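Local atomic coordinates of N-acetylmuramoyl-L-alanine amidase domain-containing protein SAOUHSC_02979 (Staphylococcus aureus, PDB entry 5T1Q), a protein that probably cleaves amide bonds of cell-wall peptidoglycan as a secreted hydrolase, this chain being its C-terminal portion with a glucosaminidase-family region and a CHAP domain. Residues L36-P41 with I340-I345; G50-V55 with D192-K197. All coordinates share one frame; numbering follows the deposited sequence. Where two conformers were deposited one is given.

Interaction 1: residues L36-P41 with I340-I345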
loop_
_atom_site.group_PDB
_atom_site.type_symbol
_atom_site.label_atom_id
_atom_site.label_comp_id
_atom_site.label_asym_id
_atom_site.label_seq_id
_atom_site.Cartn_x
_atom_site.Cartn_y
_atom_site.Cartn_z
ATOM N N LEU A 36 -0.805 1.475 -2.353
ATOM C CA LEU A 36 0.483 1.397 -2.997
ATOM C C LEU A 36 0.784 2.746 -3.635
ATOM O O LEU A 36 -0.127 3.491 -3.995
ATOM C CB LEU A 36 0.489 0.299 -4.044
ATOM C CG LEU A 36 0.251 -1.092 -3.437
ATOM C CD1 LEU A 36 -0.062 -2.072 -4.535
ATOM C CD2 LEU A 36 1.441 -1.549 -2.604
ATOM N N PHE A 37 2.071 3.038 -3.755
ATOM C CA PHE A 37 2.563 4.299 -4.276
ATOM C C PHE A 37 3.730 4.099 -5.222
ATOM O O PHE A 37 4.501 3.146 -5.090
ATOM C CB PHE A 37 3.060 5.174 -3.122
ATOM C CG PHE A 37 1.986 5.583 -2.170
ATOM C CD1 PHE A 37 1.602 4.742 -1.143
ATOM C CD2 PHE A 37 1.348 6.812 -2.308
ATOM C CE1 PHE A 37 0.601 5.107 -0.276
ATOM C CE2 PHE A 37 0.351 7.187 -1.434
ATOM C CZ PHE A 37 -0.028 6.332 -0.421
ATOM N N GLU A 38 3.872 5.034 -6.153
ATOM C CA GLU A 38 4.990 5.023 -7.089
ATOM C C GLU A 38 5.739 6.335 -6.881
ATOM O O GLU A 38 5.173 7.308 -6.359
ATOM C CB GLU A 38 4.454 4.855 -8.507
ATOM C CG GLU A 38 5.418 4.157 -9.461
ATOM C CD GLU A 38 4.719 3.500 -10.634
ATOM O OE1 GLU A 38 3.480 3.359 -10.598
ATOM O OE2 GLU A 38 5.413 3.098 -11.593
ATOM N N THR A 39 7.025 6.353 -7.225
ATOM C CA THR A 39 7.823 7.578 -7.114
ATOM C C THR A 39 7.358 8.582 -8.160
ATOM O O THR A 39 7.144 8.227 -9.312
ATOM C CB THR A 39 9.335 7.328 -7.297
ATOM O OG1 THR A 39 9.542 6.394 -8.373
ATOM C CG2 THR A 39 9.947 6.773 -6.011
ATOM N N ASP A 40 7.180 9.828 -7.730
ATOM C CA ASP A 40 6.749 10.922 -8.606
ATOM C C ASP A 40 7.785 11.131 -9.712
ATOM O O ASP A 40 8.940 11.402 -9.400
ATOM C CB ASP A 40 6.612 12.200 -7.756
ATOM C CG ASP A 40 6.144 13.418 -8.547
ATOM O OD1 ASP A 40 5.805 13.314 -9.742
ATOM O OD2 ASP A 40 6.116 14.505 -7.940
ATOM N N PRO A 41 7.386 10.977 -10.998
ATOM C CA PRO A 41 8.353 11.173 -12.094
ATOM C C PRO A 41 8.927 12.599 -12.228
ATOM O O PRO A 41 9.949 12.772 -12.887
ATOM C CB PRO A 41 7.562 10.790 -13.363
ATOM C CG PRO A 41 6.131 10.841 -12.979
ATOM C CD PRO A 41 6.054 10.574 -11.499
ATOM N N ILE A 340 6.196 0.952 -5.375
ATOM C CA ILE A 340 6.442 0.349 -6.664
ATOM C C ILE A 340 7.631 1.133 -7.237
ATOM O O ILE A 340 7.594 2.350 -7.254
ATOM C CB ILE A 340 5.217 0.499 -7.573
ATOM C CG1 ILE A 340 4.065 -0.341 -7.021
ATOM C CG2 ILE A 340 5.537 0.078 -9.008
ATOM C CD1 ILE A 340 2.733 0.017 -7.633
ATOM N N SER A 341 8.690 0.427 -7.627
ATOM C CA SER A 341 9.921 1.039 -8.164
ATOM C C SER A 341 10.384 0.318 -9.432
ATOM O O SER A 341 9.782 -0.665 -9.863
ATOM C CB SER A 341 11.040 1.007 -7.113
ATOM O OG SER A 341 11.319 -0.325 -6.735
ATOM N N HIS A 342 11.453 0.822 -10.026
ATOM C CA HIS A 342 11.933 0.291 -11.291
ATOM C C HIS A 342 13.435 0.451 -11.377
ATOM O O HIS A 342 14.005 1.327 -10.733
ATOM C CB HIS A 342 11.332 1.095 -12.466
ATOM C CG HIS A 342 10.121 1.892 -12.111
ATOM N ND1 HIS A 342 10.185 3.240 -11.826
ATOM C CD2 HIS A 342 8.819 1.543 -11.985
ATOM C CE1 HIS A 342 8.974 3.687 -11.538
ATOM N NE2 HIS A 342 8.128 2.674 -11.622
ATOM N N ARG A 343 14.067 -0.354 -12.211
ATOM C CA ARG A 343 15.506 -0.259 -12.397
ATOM C C ARG A 343 15.930 -0.993 -13.648
ATOM O O ARG A 343 15.131 -1.669 -14.268
ATOM C CB ARG A 343 16.264 -0.826 -11.171
ATOM C CG ARG A 343 15.916 -2.257 -10.807
ATOM C CD ARG A 343 16.553 -2.658 -9.473
ATOM N NE ARG A 343 16.005 -3.925 -8.999
ATOM C CZ ARG A 343 16.663 -5.071 -8.811
ATOM N NH1 ARG A 343 17.972 -5.176 -8.983
ATOM N NH2 ARG A 343 15.982 -6.129 -8.372
ATOM N N THR A 344 17.210 -0.866 -13.979
ATOM C CA THR A 344 17.800 -1.525 -15.120
ATOM C C THR A 344 18.762 -2.610 -14.637
ATOM O O THR A 344 19.585 -2.367 -13.757
ATOM C CB THR A 344 18.584 -0.524 -15.990
ATOM O OG1 THR A 344 17.670 0.407 -16.555
ATOM C CG2 THR A 344 19.354 -1.236 -17.134
ATOM N N ILE A 345 18.642 -3.798 -15.216
ATOM C CA ILE A 345 19.527 -4.909 -14.908
ATOM C C ILE A 345 20.456 -5.044 -16.101
ATOM O O ILE A 345 19.973 -5.164 -17.228
ATOM C CB ILE A 345 18.737 -6.230 -14.733
ATOM C CG1 ILE A 345 17.700 -6.122 -13.590
ATOM C CG2 ILE A 345 19.696 -7.408 -14.527
ATOM C CD1 ILE A 345 18.296 -5.857 -12.214
HETATM O O HOH W 1 11.320 5.821 -10.239
#
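Glu-38 and His-342 make the side-chain bond that joins these two strands. From its CB, Glu-38 sends CG out anti to the backbone N (chi1 -151°), and CG packs against the carbonyl oxygen of Ile-340, with CG to O at 3.6 Å. The chain stays extended, which carries CD past the methyl branch of Ile-340; CD and CG2 of that residue lie 3.9 Å apart. At the tip, OE2 accepts from NE2 of His-342 at 2.7 Å, N-H to acceptor nearly straight. It uses the anti lone pair, turned away from OE1, and sits close to the imidazole plane at the ring edge, while the carboxylate itself is twisted 51° from the ring.

The carboxylate may favour a protonated imidazole. On the other ring nitrogen, ND1 gives a weak hydrogen bond to a water; in one of the two Thr-39 conformers OG1 lies 2.6 Å from that water, a doubtful bridge. One residue before Glu-38, Phe-37 O accepts from Ile-340 N at 2.8 Å, and Leu-36 CB meets Ile-340 CD1 at 4.2 Å, close to Trp-255 and Tyr-256 of helix 253-262. Strand 37-39 runs roughly parallel to strand 339-345, inclined by 36°, and meets its start through that one backbone bond, extending the mixed sheet of the CHAP domain with a strand from the N-terminal part of the chain.

Interaction 2: residues G50-V55 with D192-K197; sequences GQFNVV and DPNYAK
Phe-52 meets Asn-194 and Lys-197 with one corner of its ring. CE2 lies 3.7 Å from Asn-194 CG, and the amide group stands at 59° to the ring, with CZ also close to its OD1. The same CE2 is 3.7 Å from Lys-197 CE. Lys-197 runs obliquely past the ring: its CB approaches CD2, and bends at chi3 (-59°) and chi4 fold the end of the chain back. Its methylenes also lie against the backbone of Gly-50, whose O is 3.3 Å from Lys-197 CD.

No direct hydrogen bond crosses here; a single water makes the polar link. It donates to Lys-197 O at 2.7 Å and to Gln-51 OE1, and accepts from Phe-52 N, so three bonds grip it between strand and helix.

Behind Asn-194 stands an Asx turn: Asp-192 OD1 takes the backbone N of Asn-194 at 3.0 Å, met from above the carboxylate plane. A type I turn from Asp-192 to Tyr-195 overlaps it and leads into helix 195-205, with Asn-194 at the N-cap position. Farther along that helix, Ser-201 OG bonds Phe-52 O, and Phe-52 packs on Phe-37 and Thr-39 on the strand side. The result is edge strand 52-54 packed on the first turn of a helix from the glucosaminidase-family region, joined by an aromatic side chain, a lysine and a bridging water.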
loop_
_atom_site.group_PDB
_atom_site.type_symbol
_atom_site.label_atom_id
_atom_site.label_comp_id
_atom_site.label_asym_id
_atom_site.label_seq_id
_atom_site.Cartn_x
_atom_site.Cartn_y
_atom_site.Cartn_z
ATOM N N GLY A 50 11.427 15.047 -2.822
ATOM C CA GLY A 50 10.658 14.143 -3.684
ATOM C C GLY A 50 9.305 13.735 -3.102
ATOM O O GLY A 50 9.147 13.636 -1.883
ATOM N N GLN A 51 8.338 13.499 -3.987
ATOM C CA GLN A 51 6.988 13.113 -3.600
ATOM C C GLN A 51 6.636 11.716 -4.121
ATOM O O GLN A 51 7.381 11.112 -4.907
ATOM C CB GLN A 51 5.973 14.110 -4.173
ATOM C CG GLN A 51 6.240 15.587 -3.888
ATOM C CD GLN A 51 5.965 16.003 -2.452
ATOM O OE1 GLN A 51 5.877 15.174 -1.540
ATOM N NE2 GLN A 51 5.823 17.314 -2.247
ATOM N N PHE A 52 5.490 11.214 -3.664
ATOM C CA PHE A 52 4.956 9.944 -4.131
ATOM C C PHE A 52 3.649 10.192 -4.848
ATOM O O PHE A 52 2.922 11.121 -4.529
ATOM C CB PHE A 52 4.735 8.964 -2.972
ATOM C CG PHE A 52 6.006 8.457 -2.373
ATOM C CD1 PHE A 52 6.822 7.600 -3.092
ATOM C CD2 PHE A 52 6.396 8.834 -1.101
ATOM C CE1 PHE A 52 8.016 7.133 -2.564
ATOM C CE2 PHE A 52 7.588 8.369 -0.563
ATOM C CZ PHE A 52 8.398 7.515 -1.295
ATOM N N ASN A 53 3.383 9.382 -5.855
ATOM C CA ASN A 53 2.127 9.444 -6.565
ATOM C C ASN A 53 1.311 8.263 -6.144
ATOM O O ASN A 53 1.826 7.151 -6.031
ATOM C CB ASN A 53 2.320 9.391 -8.074
ATOM C CG ASN A 53 2.827 10.695 -8.640
ATOM O OD1 ASN A 53 3.051 11.661 -7.912
ATOM N ND2 ASN A 53 2.975 10.741 -9.951
ATOM N N VAL A 54 0.032 8.522 -5.924
ATOM C CA VAL A 54 -0.921 7.481 -5.594
ATOM C C VAL A 54 -1.221 6.715 -6.879
ATOM O O VAL A 54 -1.009 7.224 -7.997
ATOM C CB VAL A 54 -2.260 8.069 -5.059
ATOM C CG1 VAL A 54 -2.010 9.068 -3.938
ATOM C CG2 VAL A 54 -3.068 8.737 -6.172
ATOM N N VAL A 55 -1.691 5.487 -6.721
ATOM C CA VAL A 55 -2.151 4.704 -7.858
ATOM C C VAL A 55 -3.613 5.129 -8.005
ATOM O O VAL A 55 -4.441 4.786 -7.170
ATOM C CB VAL A 55 -2.041 3.193 -7.608
ATOM C CG1 VAL A 55 -2.674 2.417 -8.758
ATOM C CG2 VAL A 55 -0.583 2.791 -7.424
ATOM N N ASP A 192 6.003 2.962 9.094
ATOM C CA ASP A 192 6.324 3.325 7.711
ATOM C C ASP A 192 6.993 4.704 7.696
ATOM O O ASP A 192 6.355 5.695 8.020
ATOM C CB ASP A 192 5.018 3.319 6.883
ATOM C CG ASP A 192 5.236 3.569 5.392
ATOM O OD1 ASP A 192 6.340 3.985 4.969
ATOM O OD2 ASP A 192 4.268 3.341 4.631
ATOM N N PRO A 193 8.278 4.769 7.298
ATOM C CA PRO A 193 8.998 6.045 7.329
ATOM C C PRO A 193 8.560 7.047 6.260
ATOM O O PRO A 193 9.027 8.184 6.278
ATOM C CB PRO A 193 10.458 5.624 7.123
ATOM C CG PRO A 193 10.369 4.396 6.293
ATOM C CD PRO A 193 9.102 3.695 6.702
ATOM N N ASN A 194 7.693 6.627 5.334
ATOM C CA ASN A 194 7.167 7.529 4.310
ATOM C C ASN A 194 5.709 7.857 4.592
ATOM O O ASN A 194 5.022 8.362 3.717
ATOM C CB ASN A 194 7.269 6.889 2.919
ATOM C CG ASN A 194 8.697 6.650 2.479
ATOM O OD1 ASN A 194 9.023 5.575 1.984
ATOM N ND2 ASN A 194 9.547 7.648 2.636
ATOM N N TYR A 195 5.250 7.612 5.819
ATOM C CA TYR A 195 3.837 7.801 6.142
ATOM C C TYR A 195 3.306 9.206 5.793
ATOM O O TYR A 195 2.294 9.327 5.078
ATOM C CB TYR A 195 3.573 7.466 7.614
ATOM C CG TYR A 195 2.128 7.109 7.910
ATOM C CD1 TYR A 195 1.597 5.896 7.480
ATOM C CD2 TYR A 195 1.317 7.946 8.671
ATOM C CE1 TYR A 195 0.284 5.545 7.756
ATOM C CE2 TYR A 195 -0.003 7.607 8.949
ATOM C CZ TYR A 195 -0.516 6.408 8.497
ATOM O OH TYR A 195 -1.829 6.073 8.788
ATOM N N ALA A 196 4.013 10.249 6.231
ATOM C CA ALA A 196 3.578 11.632 5.980
ATOM C C ALA A 196 3.513 11.957 4.493
ATOM O O ALA A 196 2.513 12.503 4.020
ATOM C CB ALA A 196 4.486 12.631 6.691
ATOM N N LYS A 197 4.567 11.622 3.755
ATOM C CA LYS A 197 4.582 11.891 2.317
ATOM C C LYS A 197 3.470 11.136 1.578
ATOM O O LYS A 197 2.933 11.631 0.594
ATOM C CB LYS A 197 5.959 11.644 1.694
ATOM C CG LYS A 197 7.016 12.652 2.156
ATOM C CD LYS A 197 8.120 12.874 1.132
ATOM C CE LYS A 197 8.877 11.603 0.756
ATOM N NZ LYS A 197 9.696 11.055 1.872
HETATM O O HOH W 2 4.323 12.810 -1.415
#

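From the N terminus, the chain first lays down strand 37-39, turns, and returns as strand 52-54, antiparallel beside it; Glu-38 O and Asn-53 N, 2.8 Å apart, probably bond across the pair. Leaving this hairpin-like unit, the chain builds the glucosaminidase-family region and comes back at helix 195-205, where interaction 2 closes a loop of 136 residues. It then enters the CHAP domain, and strand 339-345 closes the larger loop of interaction 1, 298 residues long, with interaction 2 nested inside. The two early strands therefore sit between the two domains, 37-39 lying beside strand 339-345 in the sheet and 52-54 packing on helix 195-205, and tie them together.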